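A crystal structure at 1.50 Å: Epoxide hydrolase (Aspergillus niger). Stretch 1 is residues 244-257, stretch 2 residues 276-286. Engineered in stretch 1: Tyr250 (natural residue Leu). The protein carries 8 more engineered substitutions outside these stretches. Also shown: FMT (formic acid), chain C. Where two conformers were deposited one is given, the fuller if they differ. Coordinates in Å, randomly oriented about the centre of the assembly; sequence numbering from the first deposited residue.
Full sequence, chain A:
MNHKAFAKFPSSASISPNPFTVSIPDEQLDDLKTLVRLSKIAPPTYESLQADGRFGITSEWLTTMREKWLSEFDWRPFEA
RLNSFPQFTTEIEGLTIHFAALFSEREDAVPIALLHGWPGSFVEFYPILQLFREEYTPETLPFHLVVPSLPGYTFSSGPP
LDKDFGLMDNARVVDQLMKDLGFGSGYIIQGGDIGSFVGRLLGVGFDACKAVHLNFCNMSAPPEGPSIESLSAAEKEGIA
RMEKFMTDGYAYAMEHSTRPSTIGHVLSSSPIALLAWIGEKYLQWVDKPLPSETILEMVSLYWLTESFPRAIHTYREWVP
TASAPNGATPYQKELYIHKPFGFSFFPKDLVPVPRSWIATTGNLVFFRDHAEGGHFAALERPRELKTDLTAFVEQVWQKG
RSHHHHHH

Stretch 1 244-257: KFMTDGYAYAMEHS
Stretch 2, residues 276-286: AWIGEKYLQWV

Stretch 2 enters already helical, its helix having begun earlier in the chain, and stretch 1 supplies two helical segments joined by a turn through Gly249 and Tyr250, the latter an engineered residue pointing away from the contact. The helices 251-257 and 276-284 run in broadly opposed directions, crossing obliquely with 140° between their N-to-C directions; their axes approach no closer than 12.2 Å, and the contact is made largely by long side chains, such as those of Trp277, Lys281 and Trp285. Register is set by Tyr252 CA to Trp277 CA at 8.2 Å and by Gly249 CA to Gln284 CA at 9.4 Å.

Trp277 (phi/psi -66/-48; chi1 t, chi2 -92°) has its CA-to-CB bond sideways to stretch 1, yet its indole end comes nearer. Its NE1 donates to NE2 of His256 (chi1 m, chi2 -178°) at 3.0 Å with an N-H...acceptor angle of 154°; the rings meet rim to rim, planes at 34°, and each nitrogen lies at the edge of the other ring, near its plane. Farther round the indole, CZ2 of Trp277 packs 3.6 Å from Tyr252 CB.

Glu280 and Lys281 form a salt bridge within their helix, Lys281 NZ to Glu280 OE2 at 2.7 Å. Lys281 (m, m, t, t) points toward stretch 1 and lays CE over one face of the Tyr252 ring (chi1 p, chi2 -75°), 3.9 Å from its centroid and 26° off the normal, a CH-pi contact. Its NZ lies 4.0 Å from Gly249 O, and water 1 bridges them, 2.7 Å from each atom; water 2 accepts from Lys281 NZ and Tyr252 N, both at 3.0 Å.

Trp285 (-93/-9; chi1 m, chi2 4°) follows, its backbone N hydrogen-bonded to Lys281 O at 3.0 Å. Its NE1 donates to water 1 at 3.0 Å, while its edge is directed toward the Tyr252 face, planes at 63°; Trp285 CZ2 is 3.5 Å from Tyr252 CZ. Phe245 (chi1 t, chi2 80°) brings CE1 to 3.8 Å from Trp285 NE1. Finally, Tyr252 OH donates to formic acid O2 at 2.7 Å.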

# COMPACT_ATOMS: atom_id res chain seq x y z
N LYS A 244 0.97 12.13 -13.32
CA LYS A 244 0.97 12.30 -11.86
C LYS A 244 0.23 11.15 -11.18
O LYS A 244 0.69 10.63 -10.16
CB LYS A 244 0.38 13.65 -11.45
CG LYS A 244 0.31 13.82 -9.93
CD LYS A 244 -0.12 15.20 -9.51
CE LYS A 244 -0.07 15.33 -7.99
NZ LYS A 244 -0.47 16.70 -7.56
N PHE A 245 -0.92 10.76 -11.73
CA PHE A 245 -1.65 9.63 -11.17
C PHE A 245 -0.83 8.35 -11.22
O PHE A 245 -0.81 7.58 -10.26
CB PHE A 245 -3.00 9.41 -11.87
CG PHE A 245 -3.74 8.20 -11.37
CD1 PHE A 245 -4.46 8.26 -10.17
CD2 PHE A 245 -3.68 7.00 -12.06
CE1 PHE A 245 -5.13 7.14 -9.69
CE2 PHE A 245 -4.35 5.87 -11.59
CZ PHE A 245 -5.07 5.95 -10.40
N MET A 246 -0.16 8.11 -12.34
CA MET A 246 0.59 6.87 -12.51
C MET A 246 1.87 6.80 -11.66
O MET A 246 2.43 5.71 -11.50
CB MET A 246 0.89 6.61 -13.99
CG MET A 246 -0.35 6.32 -14.85
SD MET A 246 -1.38 4.95 -14.27
CE MET A 246 -0.25 3.58 -14.43
N THR A 247 2.31 7.93 -11.12
CA THR A 247 3.58 8.01 -10.38
C THR A 247 3.46 8.42 -8.91
O THR A 247 4.26 8.00 -8.07
CB THR A 247 4.57 8.99 -11.01
OG1 THR A 247 3.97 10.29 -11.08
CG2 THR A 247 4.98 8.52 -12.40
N ASP A 248 2.49 9.28 -8.61
CA ASP A 248 2.21 9.69 -7.24
C ASP A 248 0.92 9.07 -6.72
O ASP A 248 0.73 8.95 -5.52
CB ASP A 248 2.14 11.21 -7.12
CG ASP A 248 1.88 11.68 -5.69
OD1 ASP A 248 2.79 11.54 -4.85
OD2 ASP A 248 0.77 12.18 -5.42
N GLY A 249 0.04 8.67 -7.64
CA GLY A 249 -1.29 8.22 -7.25
C GLY A 249 -1.56 6.73 -7.36
O GLY A 249 -2.68 6.30 -7.15
N TYR A 250 -0.53 5.95 -7.66
CA TYR A 250 -0.73 4.56 -8.09
C TYR A 250 -0.24 3.51 -7.11
O TYR A 250 -0.37 2.31 -7.37
CB TYR A 250 -0.05 4.36 -9.45
CG TYR A 250 -0.68 3.31 -10.33
CD1 TYR A 250 -2.01 3.41 -10.74
CD2 TYR A 250 0.07 2.22 -10.79
CE1 TYR A 250 -2.58 2.44 -11.57
CE2 TYR A 250 -0.49 1.26 -11.61
CZ TYR A 250 -1.82 1.38 -12.00
OH TYR A 250 -2.36 0.42 -12.82
N ALA A 251 0.32 3.94 -5.98
CA ALA A 251 0.89 2.98 -5.04
C ALA A 251 -0.13 1.97 -4.54
O ALA A 251 0.19 0.79 -4.41
CB ALA A 251 1.53 3.69 -3.86
N TYR A 252 -1.37 2.41 -4.29
CA TYR A 252 -2.42 1.51 -3.82
C TYR A 252 -2.60 0.34 -4.79
O TYR A 252 -2.73 -0.81 -4.37
CB TYR A 252 -3.75 2.27 -3.62
CG TYR A 252 -4.43 2.52 -4.94
CD1 TYR A 252 -3.95 3.51 -5.81
CD2 TYR A 252 -5.51 1.74 -5.35
CE1 TYR A 252 -4.52 3.70 -7.05
CE2 TYR A 252 -6.09 1.93 -6.58
CZ TYR A 252 -5.59 2.92 -7.43
OH TYR A 252 -6.16 3.11 -8.67
N ALA A 253 -2.57 0.65 -6.09
CA ALA A 253 -2.81 -0.33 -7.15
C ALA A 253 -1.65 -1.31 -7.22
O ALA A 253 -1.84 -2.51 -7.41
CB ALA A 253 -2.97 0.38 -8.50
N MET A 254 -0.43 -0.79 -7.04
CA MET A 254 0.75 -1.65 -7.01
C MET A 254 0.71 -2.63 -5.84
O MET A 254 1.14 -3.77 -5.96
CB MET A 254 2.01 -0.80 -6.96
CG MET A 254 2.22 0.01 -8.24
SD MET A 254 2.38 -0.94 -9.76
CE MET A 254 3.66 -2.12 -9.37
N GLU A 255 0.18 -2.17 -4.70
CA GLU A 255 0.03 -3.05 -3.54
C GLU A 255 -1.05 -4.10 -3.80
O GLU A 255 -0.84 -5.28 -3.51
CB GLU A 255 -0.26 -2.23 -2.28
CG GLU A 255 -0.41 -3.06 -1.00
CD GLU A 255 0.88 -3.71 -0.51
OE1 GLU A 255 1.97 -3.41 -1.03
OE2 GLU A 255 0.79 -4.55 0.42
N HIS A 256 -2.18 -3.70 -4.38
CA HIS A 256 -3.23 -4.65 -4.76
C HIS A 256 -2.70 -5.73 -5.71
O HIS A 256 -3.08 -6.89 -5.62
CB HIS A 256 -4.39 -3.97 -5.48
CG HIS A 256 -5.18 -2.99 -4.65
ND1 HIS A 256 -6.27 -2.33 -5.17
CD2 HIS A 256 -5.06 -2.57 -3.37
CE1 HIS A 256 -6.78 -1.53 -4.26
NE2 HIS A 256 -6.07 -1.66 -3.15
N SER A 257 -1.85 -5.30 -6.65
CA SER A 257 -1.31 -6.20 -7.66
C SER A 257 -0.32 -7.18 -7.07
O SER A 257 -0.44 -8.40 -7.25
CB SER A 257 -0.63 -5.39 -8.77
OG SER A 257 0.04 -6.26 -9.67
N ALA A 276 -9.90 4.52 5.68
CA ALA A 276 -8.76 5.36 5.30
C ALA A 276 -8.29 5.06 3.87
O ALA A 276 -8.10 5.97 3.06
CB ALA A 276 -7.61 5.19 6.28
N TRP A 277 -8.13 3.77 3.57
CA TRP A 277 -7.61 3.35 2.27
C TRP A 277 -8.57 3.68 1.13
O TRP A 277 -8.16 4.22 0.10
CB TRP A 277 -7.35 1.85 2.31
CG TRP A 277 -6.64 1.24 1.12
CD1 TRP A 277 -7.22 0.70 0.01
CD2 TRP A 277 -5.22 1.07 0.96
NE1 TRP A 277 -6.25 0.20 -0.83
CE2 TRP A 277 -5.02 0.42 -0.27
CE3 TRP A 277 -4.11 1.41 1.75
CZ2 TRP A 277 -3.74 0.09 -0.74
CZ3 TRP A 277 -2.84 1.09 1.27
CH2 TRP A 277 -2.67 0.44 0.04
N ILE A 278 -9.84 3.34 1.32
CA ILE A 278 -10.86 3.56 0.29
C ILE A 278 -11.34 5.02 0.29
O ILE A 278 -11.52 5.62 -0.77
CB ILE A 278 -12.03 2.56 0.43
CG1 ILE A 278 -11.53 1.16 0.08
CG2 ILE A 278 -13.21 2.97 -0.45
CD1 ILE A 278 -12.59 0.07 0.11
N GLY A 279 -11.52 5.58 1.48
CA GLY A 279 -11.96 6.96 1.62
C GLY A 279 -11.03 7.94 0.93
O GLY A 279 -11.48 8.92 0.34
N GLU A 280 -9.72 7.67 0.98
CA GLU A 280 -8.76 8.52 0.28
C GLU A 280 -9.15 8.68 -1.19
O GLU A 280 -9.07 9.77 -1.75
CB GLU A 280 -7.35 7.97 0.36
CG GLU A 280 -6.31 8.93 -0.21
CD GLU A 280 -5.04 8.23 -0.60
OE1 GLU A 280 -4.36 7.68 0.29
OE2 GLU A 280 -4.70 8.24 -1.81
N LYS A 281 -9.60 7.58 -1.79
CA LYS A 281 -9.94 7.59 -3.21
C LYS A 281 -11.27 8.29 -3.48
O LYS A 281 -11.41 9.01 -4.46
CB LYS A 281 -9.90 6.18 -3.80
CG LYS A 281 -8.56 5.44 -3.56
CD LYS A 281 -7.33 6.33 -3.78
CE LYS A 281 -6.04 5.52 -3.69
NZ LYS A 281 -4.82 6.39 -3.81
N TYR A 282 -12.25 8.09 -2.60
CA TYR A 282 -13.50 8.85 -2.73
C TYR A 282 -13.28 10.35 -2.55
O TYR A 282 -14.06 11.15 -3.07
CB TYR A 282 -14.58 8.33 -1.79
CG TYR A 282 -15.28 7.10 -2.31
CD1 TYR A 282 -16.19 7.18 -3.37
CD2 TYR A 282 -15.05 5.84 -1.74
CE1 TYR A 282 -16.84 6.05 -3.85
CE2 TYR A 282 -15.69 4.71 -2.22
CZ TYR A 282 -16.59 4.81 -3.27
OH TYR A 282 -17.23 3.69 -3.75
N LEU A 283 -12.23 10.73 -1.83
CA LEU A 283 -11.89 12.15 -1.68
C LEU A 283 -11.12 12.69 -2.88
O LEU A 283 -11.42 13.79 -3.37
CB LEU A 283 -11.07 12.37 -0.41
CG LEU A 283 -11.79 12.22 0.93
CD1 LEU A 283 -10.77 12.32 2.06
CD2 LEU A 283 -12.89 13.26 1.10
N GLN A 284 -10.13 11.94 -3.35
CA GLN A 284 -9.20 12.47 -4.36
C GLN A 284 -9.68 12.33 -5.80
O GLN A 284 -9.24 13.08 -6.67
CB GLN A 284 -7.83 11.79 -4.23
CG GLN A 284 -7.11 12.09 -2.92
CD GLN A 284 -5.66 11.66 -2.93
OE1 GLN A 284 -5.19 11.03 -3.89
NE2 GLN A 284 -4.93 12.00 -1.88
N TRP A 285 -10.55 11.36 -6.05
CA TRP A 285 -10.87 10.97 -7.42
C TRP A 285 -12.08 11.68 -8.02
O TRP A 285 -12.34 11.55 -9.21
CB TRP A 285 -11.09 9.46 -7.48
CG TRP A 285 -9.84 8.65 -7.32
CD1 TRP A 285 -8.57 9.10 -7.07
CD2 TRP A 285 -9.75 7.23 -7.41
NE1 TRP A 285 -7.69 8.04 -7.01
CE2 TRP A 285 -8.39 6.88 -7.21
CE3 TRP A 285 -10.69 6.21 -7.64
CZ2 TRP A 285 -7.95 5.55 -7.24
CZ3 TRP A 285 -10.25 4.89 -7.67
CH2 TRP A 285 -8.89 4.57 -7.47
N VAL A 286 -12.81 12.42 -7.19
CA VAL A 286 -14.01 13.12 -7.63
C VAL A 286 -13.70 14.56 -8.03
O VAL A 286 -12.64 15.11 -7.69
CB VAL A 286 -15.12 13.11 -6.55
CG1 VAL A 286 -15.58 11.69 -6.26
CG2 VAL A 286 -14.66 13.81 -5.27
C FMT C . -9.03 1.47 -9.77
O1 FMT C . -9.16 2.49 -10.43
O2 FMT C . -8.04 1.26 -9.06
O HOH W 1 -4.79 7.65 -6.21
O HOH W 2 -2.10 5.21 -3.37